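Local coordinates for protein toll-like receptor 13 (Mus musculus, PDB 4Z0C) that recognises bacterial 23S ribosomal RNA in the endosome through its leucine-rich-repeat ectodomain and signals through MYD88 and TRAF6 to activate NF-kappa-B, at residues 206-212 with 230-236; 248-254 with 277-283. All coordinates share one frame; numbering follows the deposited sequence.

Interaction 1: residues 206-212 with 230-236; sequences NLSASRN and SLNLSGT. With NAG (2-acetamido-2-deoxy-beta-D-glucopyranose), chain N; NAG (2-acetamido-2-deoxy-beta-D-glucopyranose), chain F.
Strands 206-208 and 230-232 are consecutive rungs of the leucine-rich-repeat solenoid, from LRR 8 and LRR 9, and they pair in parallel with their axes 4.9 Å apart. Leu207 pairs with strand 230-232 through both its N and its O: N donates to Ser230 O, and O accepts from Asn232 N. Ala209 N carries the ladder one step further, reaching Asn232 O at 2.9 Å. On the inner face Leu207 and Leu231 run side by side in the same direction, CD2 of Leu207 meeting CD1 of Leu231 at 3.8 Å; both have CG anti to the backbone N (chi1 173° and 176°), which keeps the two side chains aligned.

The other face bears Asn206, Ser208, Ser230 and Asn232, and it carries sugar. ND2 of Asn206 and ND2 of Asn232 are each covalently joined to C1 of an N-acetylglucosamine. Ser210 OG comes to 3.5 Å from C6 of the sugar on Asn232. In Asn232, OD1 takes the N-H of Ser234 in the plane of its carbonyl, 3.1 Å away, forming an Asx turn. That bond fixes the turn of the amide whose nitrogen bears the glycan.

Past the strands the chains stay in touch. Arg211 N donates to Ser234 O at 2.9 Å. Thr236 OG1, at the end of the type II turn from Leu233, donates to Ala209 O over 2.6 Å, approaching from above that carbonyl plane. Thr236 takes in LRR 9 the place that Asn212 takes in LRR 8, where OD1 accepts from Leu191 N and ND2 donates to Phe186 O: a step of the asparagine ladder of the leucine-rich-repeat fold, here with a threonine standing in.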
ATOM      1  N   ASN A 206      33.556  11.806  30.598  1.00 30.41           N
ATOM      2  CA  ASN A 206      33.179  10.769  29.654  1.00 35.32           C
ATOM      3  C   ASN A 206      34.357  10.423  28.752  1.00 32.96           C
ATOM      4  O   ASN A 206      34.862  11.272  28.023  1.00 30.51           O
ATOM      5  CB  ASN A 206      31.992  11.224  28.775  1.00 23.62           C
ATOM      6  CG  ASN A 206      30.658  11.304  29.541  1.00 32.74           C
ATOM      7  OD1 ASN A 206      30.506  12.108  30.464  1.00 36.57           O
ATOM      8  ND2 ASN A 206      29.679  10.479  29.131  1.00 27.70           N
ATOM      9  N   LEU A 207      34.777   9.168  28.791  1.00 33.42           N
ATOM     10  CA  LEU A 207      35.824   8.680  27.907  1.00 32.72           C
ATOM     11  C   LEU A 207      35.359   7.448  27.182  1.00 34.81           C
ATOM     12  O   LEU A 207      34.806   6.534  27.791  1.00 36.27           O
ATOM     13  CB  LEU A 207      37.083   8.328  28.694  1.00 33.45           C
ATOM     14  CG  LEU A 207      38.193   7.637  27.892  1.00 35.77           C
ATOM     15  CD1 LEU A 207      38.780   8.544  26.816  1.00 22.59           C
ATOM     16  CD2 LEU A 207      39.289   7.040  28.818  1.00 29.69           C
ATOM     17  N   SER A 208      35.599   7.405  25.883  1.00 29.27           N
ATOM     18  CA  SER A 208      35.333   6.184  25.141  1.00 34.40           C
ATOM     19  C   SER A 208      36.566   5.688  24.420  1.00 27.59           C
ATOM     20  O   SER A 208      37.261   6.465  23.771  1.00 32.02           O
ATOM     21  CB  SER A 208      34.178   6.370  24.134  1.00 27.63           C
ATOM     22  OG  SER A 208      34.035   5.176  23.390  1.00 29.05           O
ATOM     23  N   ALA A 209      36.847   4.400  24.548  1.00 28.79           N
ATOM     24  CA  ALA A 209      37.913   3.788  23.766  1.00 36.33           C
ATOM     25  C   ALA A 209      37.345   2.551  23.101  1.00 39.42           C
ATOM     26  O   ALA A 209      38.074   1.626  22.763  1.00 41.58           O
ATOM     27  CB  ALA A 209      39.116   3.433  24.654  1.00 36.28           C
ATOM     28  N   SER A 210      36.034   2.566  22.879  1.00 44.91           N
ATOM     29  CA  SER A 210      35.313   1.434  22.314  1.00 39.97           C
ATOM     30  C   SER A 210      35.753   1.052  20.891  1.00 34.84           C
ATOM     31  O   SER A 210      36.236   1.890  20.139  1.00 31.65           O
ATOM     32  CB  SER A 210      33.810   1.712  22.356  1.00 43.46           C
ATOM     33  OG  SER A 210      33.323   1.973  21.060  1.00 55.61           O
ATOM     34  N   ARG A 211      35.613  -0.232  20.559  1.00 36.81           N
ATOM     35  CA  ARG A 211      35.896  -0.772  19.222  1.00 36.75           C
ATOM     36  C   ARG A 211      37.295  -0.449  18.701  1.00 39.92           C
ATOM     37  O   ARG A 211      37.436   0.074  17.597  1.00 39.69           O
ATOM     38  CB  ARG A 211      34.849  -0.277  18.211  1.00 44.41           C
ATOM     39  CG  ARG A 211      33.394  -0.417  18.674  1.00 46.48           C
ATOM     40  CD  ARG A 211      32.473   0.485  17.856  1.00 44.40           C
ATOM     41  NE  ARG A 211      32.180  -0.152  16.585  1.00 57.67           N
ATOM     42  CZ  ARG A 211      32.753   0.169  15.430  1.00 62.62           C
ATOM     43  NH1 ARG A 211      33.655   1.146  15.369  1.00 47.85           N
ATOM     44  NH2 ARG A 211      32.416  -0.495  14.330  1.00 70.12           N
ATOM     45  N   ASN A 212      38.330  -0.809  19.454  1.00 46.84           N
ATOM     46  CA  ASN A 212      39.696  -0.432  19.077  1.00 56.02           C
ATOM     47  C   ASN A 212      40.647  -1.500  18.534  1.00 65.89           C
ATOM     48  O   ASN A 212      41.860  -1.353  18.647  1.00 71.53           O
ATOM     49  CB  ASN A 212      40.391   0.354  20.202  1.00 53.10           C
ATOM     50  CG  ASN A 212      40.184   1.856  20.082  1.00 51.52           C
ATOM     51  OD1 ASN A 212      40.952   2.551  19.413  1.00 50.21           O
ATOM     52  ND2 ASN A 212      39.159   2.365  20.747  1.00 49.39           N
ATOM     53  N   SER A 230      31.964   7.987  33.167  1.00 31.45           N
ATOM     54  CA  SER A 230      31.588   6.889  32.288  1.00 27.12           C
ATOM     55  C   SER A 230      32.802   6.454  31.541  1.00 27.48           C
ATOM     56  O   SER A 230      33.482   7.275  30.920  1.00 30.09           O
ATOM     57  CB  SER A 230      30.557   7.302  31.221  1.00 37.72           C
ATOM     58  OG  SER A 230      29.564   8.157  31.744  1.00 54.41           O
ATOM     59  N   LEU A 231      33.046   5.154  31.545  1.00 26.52           N
ATOM     60  CA  LEU A 231      34.153   4.614  30.782  1.00 35.01           C
ATOM     61  C   LEU A 231      33.556   3.617  29.800  1.00 28.51           C
ATOM     62  O   LEU A 231      32.849   2.711  30.196  1.00 30.73           O
ATOM     63  CB  LEU A 231      35.196   3.962  31.715  1.00 30.70           C
ATOM     64  CG  LEU A 231      36.371   3.267  31.034  1.00 29.59           C
ATOM     65  CD1 LEU A 231      37.139   4.254  30.187  1.00 28.75           C
ATOM     66  CD2 LEU A 231      37.275   2.603  32.068  1.00 35.11           C
ATOM     67  N   ASN A 232      33.804   3.824  28.512  1.00 29.60           N
ATOM     68  CA  ASN A 232      33.243   2.970  27.483  1.00 26.30           C
ATOM     69  C   ASN A 232      34.309   2.095  26.854  1.00 26.77           C
ATOM     70  O   ASN A 232      35.142   2.572  26.086  1.00 34.25           O
ATOM     71  CB  ASN A 232      32.548   3.825  26.413  1.00 26.39           C
ATOM     72  CG  ASN A 232      31.575   3.024  25.571  1.00 27.85           C
ATOM     73  OD1 ASN A 232      31.737   1.816  25.403  1.00 25.99           O
ATOM     74  ND2 ASN A 232      30.546   3.696  25.050  1.00 35.93           N
ATOM     75  N   LEU A 233      34.282   0.816  27.199  1.00 31.09           N
ATOM     76  CA  LEU A 233      35.230  -0.161  26.676  1.00 38.64           C
ATOM     77  C   LEU A 233      34.508  -1.238  25.837  1.00 37.85           C
ATOM     78  O   LEU A 233      34.969  -2.379  25.732  1.00 37.45           O
ATOM     79  CB  LEU A 233      35.982  -0.820  27.837  1.00 33.92           C
ATOM     80  CG  LEU A 233      36.925   0.053  28.675  1.00 31.92           C
ATOM     81  CD1 LEU A 233      37.570  -0.781  29.752  1.00 31.72           C
ATOM     82  CD2 LEU A 233      37.968   0.800  27.846  1.00 30.05           C
ATOM     83  N   SER A 234      33.355  -0.877  25.290  1.00 32.93           N
ATOM     84  CA  SER A 234      32.547  -1.780  24.453  1.00 41.63           C
ATOM     85  C   SER A 234      33.281  -2.206  23.178  1.00 38.27           C
ATOM     86  O   SER A 234      33.649  -1.362  22.356  1.00 31.47           O
ATOM     87  CB  SER A 234      31.207  -1.121  24.094  1.00 43.90           C
ATOM     88  OG  SER A 234      30.388  -1.990  23.328  1.00 54.08           O
ATOM     89  N   GLY A 235      33.496  -3.512  23.018  1.00 37.17           N
ATOM     90  CA  GLY A 235      34.163  -4.029  21.833  1.00 30.74           C
ATOM     91  C   GLY A 235      35.668  -3.839  21.858  1.00 30.72           C
ATOM     92  O   GLY A 235      36.358  -4.054  20.855  1.00 36.16           O
ATOM     93  N   THR A 236      36.187  -3.439  23.010  1.00 26.52           N
ATOM     94  CA  THR A 236      37.621  -3.217  23.161  1.00 40.84           C
ATOM     95  C   THR A 236      38.246  -4.356  23.942  1.00 41.06           C
ATOM     96  O   THR A 236      37.817  -4.655  25.059  1.00 38.10           O
ATOM     97  CB  THR A 236      37.907  -1.921  23.905  1.00 55.62           C
ATOM     98  OG1 THR A 236      37.375  -0.823  23.159  1.00 65.78           O
ATOM     99  CG2 THR A 236      39.403  -1.739  24.084  1.00 57.16           C
TER
HETATM  100  C1  NAG N 906      28.419  10.736  29.812  1.00 39.87           C
HETATM  101  C2  NAG N 906      27.291  10.463  28.806  1.00 50.26           C
HETATM  102  C3  NAG N 906      25.921  10.548  29.454  1.00 50.23           C
HETATM  103  C4  NAG N 906      25.846   9.630  30.660  1.00 46.23           C
HETATM  104  C5  NAG N 906      26.964   9.997  31.623  1.00 46.52           C
HETATM  105  C6  NAG N 906      26.890   9.048  32.823  1.00 42.71           C
HETATM  106  C7  NAG N 906      27.725  11.063  26.504  1.00 49.70           C
HETATM  107  C8  NAG N 906      27.373  12.006  25.386  1.00 42.12           C
HETATM  108  N2  NAG N 906      27.305  11.410  27.712  1.00 53.92           N
HETATM  109  O3  NAG N 906      24.949  10.220  28.495  1.00 47.25           O
HETATM  110  O4  NAG N 906      24.604   9.758  31.326  1.00 45.58           O
HETATM  111  O5  NAG N 906      28.243   9.945  30.988  1.00 45.45           O
HETATM  112  O6  NAG N 906      27.831   9.428  33.796  1.00 38.96           O
HETATM  113  O7  NAG N 906      28.371  10.032  26.305  1.00 51.45           O
HETATM  114  C1  NAG F   1      29.723   2.887  24.173  1.00 36.10           C
HETATM  115  C2  NAG F   1      28.269   3.247  24.446  1.00 30.01           C
HETATM  116  C3  NAG F   1      27.319   2.558  23.465  1.00 29.17           C
HETATM  117  C4  NAG F   1      27.813   2.763  22.043  1.00 36.47           C
HETATM  118  C5  NAG F   1      29.217   2.170  22.002  1.00 41.21           C
HETATM  119  C6  NAG F   1      29.809   2.053  20.609  1.00 45.67           C
HETATM  120  C7  NAG F   1      27.466   3.784  26.617  1.00 30.47           C
HETATM  121  C8  NAG F   1      27.028   3.353  27.985  1.00 19.83           C
HETATM  122  N2  NAG F   1      27.951   2.860  25.803  1.00 30.96           N
HETATM  123  O3  NAG F   1      26.006   3.039  23.618  1.00 24.55           O
HETATM  124  O4  NAG F   1      26.927   2.168  21.127  1.00 43.41           O
HETATM  125  O5  NAG F   1      30.007   3.023  22.792  1.00 38.76           O
HETATM  126  O6  NAG F   1      29.450   3.222  19.912  1.00 56.93           O
HETATM  127  O7  NAG F   1      27.371   4.950  26.246  1.00 31.99           O

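Interaction 2: residues 248-254 with 277-283; sequences LQNLRAM and NLPKLET
Backbone bonds join Arg252 and Met254 to the 277-283 segment where the next pair of strands begins. Arg252 O takes two donors, Glu282 N at 2.8 Å and Thr283 N at 3.0 Å. Met254 N then donates to Thr283 O, giving a parallel bridge in which Ala253 CB lies 3.7 Å from Thr283 CB. Further back, a water accepts from Lys280 N and donates to Leu251 O, with a weak bond to Gln249 O, linking the two type I turns.

Among the polar side chains, Gln249 bends at chi2 (-70°), which brings NE2 to Asn277 O at 2.8 Å; the same nitrogen also donates to Ala245 O. Its OE1 rests against CD and CG of Pro279, the two side chains crossing at about a right angle. Arg252 and Lys280 run alongside each other, CE of Lys280 being 3.5 Å from NH2 of Arg252. NH1 of Arg252 donates to a lone pair of Asn250 O, which sits 31° out of the guanidinium plane; this bond probably offsets some of the cost of having Lys280 NZ 3.9 Å from Arg252 NH2.

The apolar contacts face inward. CD2 of Leu278 meets CB of Leu248 at 3.6 Å, and CD1 of Leu281 approaches CB of Met254. Around them, helix 268-275 packs on Met254 and Leu281 through Leu275, strand 230-232 touches Leu251 and Met254 through Leu231, and the backbone of Glu282 bonds onward to Leu306, just ahead of strand 307-309.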
ATOM      1  N   LEU A 248      39.457   4.850  39.556  1.00 46.22           N
ATOM      2  CA  LEU A 248      38.093   4.967  39.017  1.00 45.37           C
ATOM      3  C   LEU A 248      37.032   5.175  40.093  1.00 43.40           C
ATOM      4  O   LEU A 248      35.921   4.672  39.968  1.00 38.10           O
ATOM      5  CB  LEU A 248      37.738   3.713  38.208  1.00 30.52           C
ATOM      6  CG  LEU A 248      38.684   3.440  37.033  1.00 34.39           C
ATOM      7  CD1 LEU A 248      38.557   2.002  36.506  1.00 34.90           C
ATOM      8  CD2 LEU A 248      38.465   4.464  35.918  1.00 29.07           C
ATOM      9  N   GLN A 249      37.364   5.901  41.152  1.00 38.40           N
ATOM     10  CA  GLN A 249      36.444   5.995  42.280  1.00 39.26           C
ATOM     11  C   GLN A 249      35.271   6.927  42.007  1.00 37.62           C
ATOM     12  O   GLN A 249      34.288   6.923  42.747  1.00 46.06           O
ATOM     13  CB  GLN A 249      37.168   6.402  43.563  1.00 38.03           C
ATOM     14  CG  GLN A 249      38.081   5.331  44.138  1.00 40.43           C
ATOM     15  CD  GLN A 249      37.331   4.150  44.706  1.00 49.66           C
ATOM     16  OE1 GLN A 249      36.638   4.271  45.718  1.00 52.95           O
ATOM     17  NE2 GLN A 249      37.512   2.982  44.094  1.00 50.11           N
ATOM     18  N   ASN A 250      35.365   7.729  40.957  1.00 32.88           N
ATOM     19  CA  ASN A 250      34.225   8.554  40.570  1.00 33.88           C
ATOM     20  C   ASN A 250      33.315   7.946  39.491  1.00 26.53           C
ATOM     21  O   ASN A 250      32.330   8.554  39.107  1.00 30.12           O
ATOM     22  CB  ASN A 250      34.686   9.952  40.145  1.00 51.69           C
ATOM     23  CG  ASN A 250      34.863  10.884  41.327  1.00 59.10           C
ATOM     24  OD1 ASN A 250      34.014  10.937  42.221  1.00 61.31           O
ATOM     25  ND2 ASN A 250      35.976  11.619  41.345  1.00 54.95           N
ATOM     26  N   LEU A 251      33.654   6.754  39.016  1.00 32.25           N
ATOM     27  CA  LEU A 251      32.950   6.144  37.908  1.00 36.77           C
ATOM     28  C   LEU A 251      31.485   5.824  38.251  1.00 41.86           C
ATOM     29  O   LEU A 251      31.198   5.207  39.277  1.00 47.86           O
ATOM     30  CB  LEU A 251      33.693   4.897  37.426  1.00 36.11           C
ATOM     31  CG  LEU A 251      33.499   4.604  35.929  1.00 37.19           C
ATOM     32  CD1 LEU A 251      34.208   5.649  35.086  1.00 29.50           C
ATOM     33  CD2 LEU A 251      33.961   3.204  35.558  1.00 40.55           C
ATOM     34  N   ARG A 252      30.566   6.280  37.398  1.00 34.95           N
ATOM     35  CA  ARG A 252      29.136   6.010  37.572  1.00 41.83           C
ATOM     36  C   ARG A 252      28.612   4.957  36.582  1.00 39.25           C
ATOM     37  O   ARG A 252      27.617   4.274  36.843  1.00 40.23           O
ATOM     38  CB  ARG A 252      28.324   7.295  37.401  1.00 47.47           C
ATOM     39  CG  ARG A 252      28.014   8.045  38.682  1.00 49.28           C
ATOM     40  CD  ARG A 252      29.120   8.982  39.027  1.00 58.84           C
ATOM     41  NE  ARG A 252      28.779   9.840  40.158  1.00 71.63           N
ATOM     42  CZ  ARG A 252      29.587  10.772  40.658  1.00 78.22           C
ATOM     43  NH1 ARG A 252      30.797  10.964  40.140  1.00 73.60           N
ATOM     44  NH2 ARG A 252      29.187  11.510  41.683  1.00 88.26           N
ATOM     45  N   ALA A 253      29.290   4.823  35.448  1.00 32.28           N
ATOM     46  CA  ALA A 253      28.806   3.972  34.373  1.00 38.90           C
ATOM     47  C   ALA A 253      29.981   3.329  33.657  1.00 34.19           C
ATOM     48  O   ALA A 253      31.017   3.969  33.434  1.00 31.28           O
ATOM     49  CB  ALA A 253      27.924   4.783  33.379  1.00 16.36           C
ATOM     50  N   MET A 254      29.815   2.058  33.303  1.00 31.66           N
ATOM     51  CA  MET A 254      30.838   1.336  32.568  1.00 30.23           C
ATOM     52  C   MET A 254      30.215   0.520  31.458  1.00 34.47           C
ATOM     53  O   MET A 254      29.095   0.023  31.585  1.00 26.12           O
ATOM     54  CB  MET A 254      31.614   0.400  33.499  1.00 39.36           C
ATOM     55  CG  MET A 254      32.921  -0.073  32.892  1.00 43.32           C
ATOM     56  SD  MET A 254      34.090  -0.646  34.117  1.00 64.98           S
ATOM     57  CE  MET A 254      35.515  -0.945  33.083  1.00114.88           C
ATOM     58  N   ASN A 277      34.766  -2.774  43.667  1.00 46.11           N
ATOM     59  CA  ASN A 277      35.456  -1.663  44.331  1.00 49.16           C
ATOM     60  C   ASN A 277      35.185  -0.282  43.738  1.00 51.30           C
ATOM     61  O   ASN A 277      35.961   0.649  43.950  1.00 42.81           O
ATOM     62  CB  ASN A 277      36.951  -1.924  44.378  1.00 51.83           C
ATOM     63  CG  ASN A 277      37.312  -3.019  45.358  1.00 54.88           C
ATOM     64  OD1 ASN A 277      36.935  -2.969  46.531  1.00 59.20           O
ATOM     65  ND2 ASN A 277      37.995  -4.045  44.868  1.00 44.56           N
ATOM     66  N   LEU A 278      34.090  -0.153  42.992  1.00 45.26           N
ATOM     67  CA  LEU A 278      33.706   1.142  42.449  1.00 49.22           C
ATOM     68  C   LEU A 278      32.410   1.592  43.114  1.00 50.97           C
ATOM     69  O   LEU A 278      31.322   1.222  42.681  1.00 57.35           O
ATOM     70  CB  LEU A 278      33.545   1.035  40.936  1.00 50.35           C
ATOM     71  CG  LEU A 278      34.765   0.431  40.241  1.00 48.14           C
ATOM     72  CD1 LEU A 278      34.456   0.110  38.791  1.00 42.56           C
ATOM     73  CD2 LEU A 278      35.949   1.375  40.350  1.00 54.33           C
ATOM     74  N   PRO A 279      32.525   2.382  44.185  1.00 46.20           N
ATOM     75  CA  PRO A 279      31.383   2.663  45.064  1.00 44.96           C
ATOM     76  C   PRO A 279      30.319   3.574  44.439  1.00 47.87           C
ATOM     77  O   PRO A 279      29.224   3.709  44.991  1.00 49.61           O
ATOM     78  CB  PRO A 279      32.035   3.338  46.283  1.00 42.79           C
ATOM     79  CG  PRO A 279      33.282   3.966  45.733  1.00 45.15           C
ATOM     80  CD  PRO A 279      33.768   3.014  44.669  1.00 52.19           C
ATOM     81  N   LYS A 280      30.631   4.195  43.308  1.00 42.46           N
ATOM     82  CA  LYS A 280      29.674   5.089  42.674  1.00 37.21           C
ATOM     83  C   LYS A 280      29.050   4.456  41.408  1.00 37.06           C
ATOM     84  O   LYS A 280      28.196   5.050  40.766  1.00 43.33           O
ATOM     85  CB  LYS A 280      30.338   6.422  42.342  1.00 41.11           C
ATOM     86  CG  LYS A 280      30.688   7.279  43.554  1.00 59.29           C
ATOM     87  CD  LYS A 280      29.433   7.711  44.282  1.00 75.17           C
ATOM     88  CE  LYS A 280      29.319   9.228  44.342  1.00 85.29           C
ATOM     89  NZ  LYS A 280      28.000   9.661  44.903  1.00 91.95           N
ATOM     90  N   LEU A 281      29.496   3.258  41.056  1.00 35.39           N
ATOM     91  CA  LEU A 281      29.038   2.595  39.849  1.00 38.09           C
ATOM     92  C   LEU A 281      27.546   2.282  39.950  1.00 35.13           C
ATOM     93  O   LEU A 281      27.111   1.634  40.890  1.00 48.79           O
ATOM     94  CB  LEU A 281      29.831   1.311  39.615  1.00 34.10           C
ATOM     95  CG  LEU A 281      29.464   0.593  38.315  1.00 37.20           C
ATOM     96  CD1 LEU A 281      29.977   1.352  37.094  1.00 27.91           C
ATOM     97  CD2 LEU A 281      29.970  -0.848  38.316  1.00 34.83           C
ATOM     98  N   GLU A 282      26.754   2.775  39.012  1.00 31.15           N
ATOM     99  CA  GLU A 282      25.319   2.461  39.038  1.00 44.30           C
ATOM    100  C   GLU A 282      24.736   1.991  37.694  1.00 31.32           C
ATOM    101  O   GLU A 282      23.644   1.424  37.641  1.00 32.80           O
ATOM    102  CB  GLU A 282      24.534   3.623  39.649  1.00 43.05           C
ATOM    103  CG  GLU A 282      24.600   4.918  38.888  1.00 58.64           C
ATOM    104  CD  GLU A 282      24.215   6.099  39.772  1.00 71.95           C
ATOM    105  OE1 GLU A 282      24.346   5.970  41.014  1.00 72.77           O
ATOM    106  OE2 GLU A 282      23.786   7.147  39.234  1.00 72.62           O
ATOM    107  N   THR A 283      25.516   2.156  36.634  1.00 26.35           N
ATOM    108  CA  THR A 283      25.120   1.727  35.307  1.00 29.95           C
ATOM    109  C   THR A 283      26.178   0.804  34.725  1.00 36.05           C
ATOM    110  O   THR A 283      27.363   1.159  34.655  1.00 27.95           O
ATOM    111  CB  THR A 283      24.931   2.918  34.360  1.00 29.62           C
ATOM    112  OG1 THR A 283      23.733   3.628  34.704  1.00 38.79           O
ATOM    113  CG2 THR A 283      24.841   2.453  32.919  1.00 26.62           C
TER
HETATM  114  O   HOH W   1      32.573   4.260  41.639  1.00 34.20           O

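Overall arrangement
Interaction 1 closes before interaction 2 opens along the chain, and their centres are 15 Å apart on the same side of the chain's centre. They are successive steps of one ladder: strand 206-208 pairs with 230-232, which pairs with 253-255, which meets 283-285. Leu231 N probably donates to Ala253 O at 3.0 Å, and Leu251 CD1 packs on the backbone of Ser230 and Leu231. Residues 206-236 hold two glycan-bearing strands, whereas 248-283 include the turns leading into the next strands. Their nearest atoms lie about 12 and 22 Å from the bound RNA, so neither contact touches it; both are part of the repeat framework of the ectodomain.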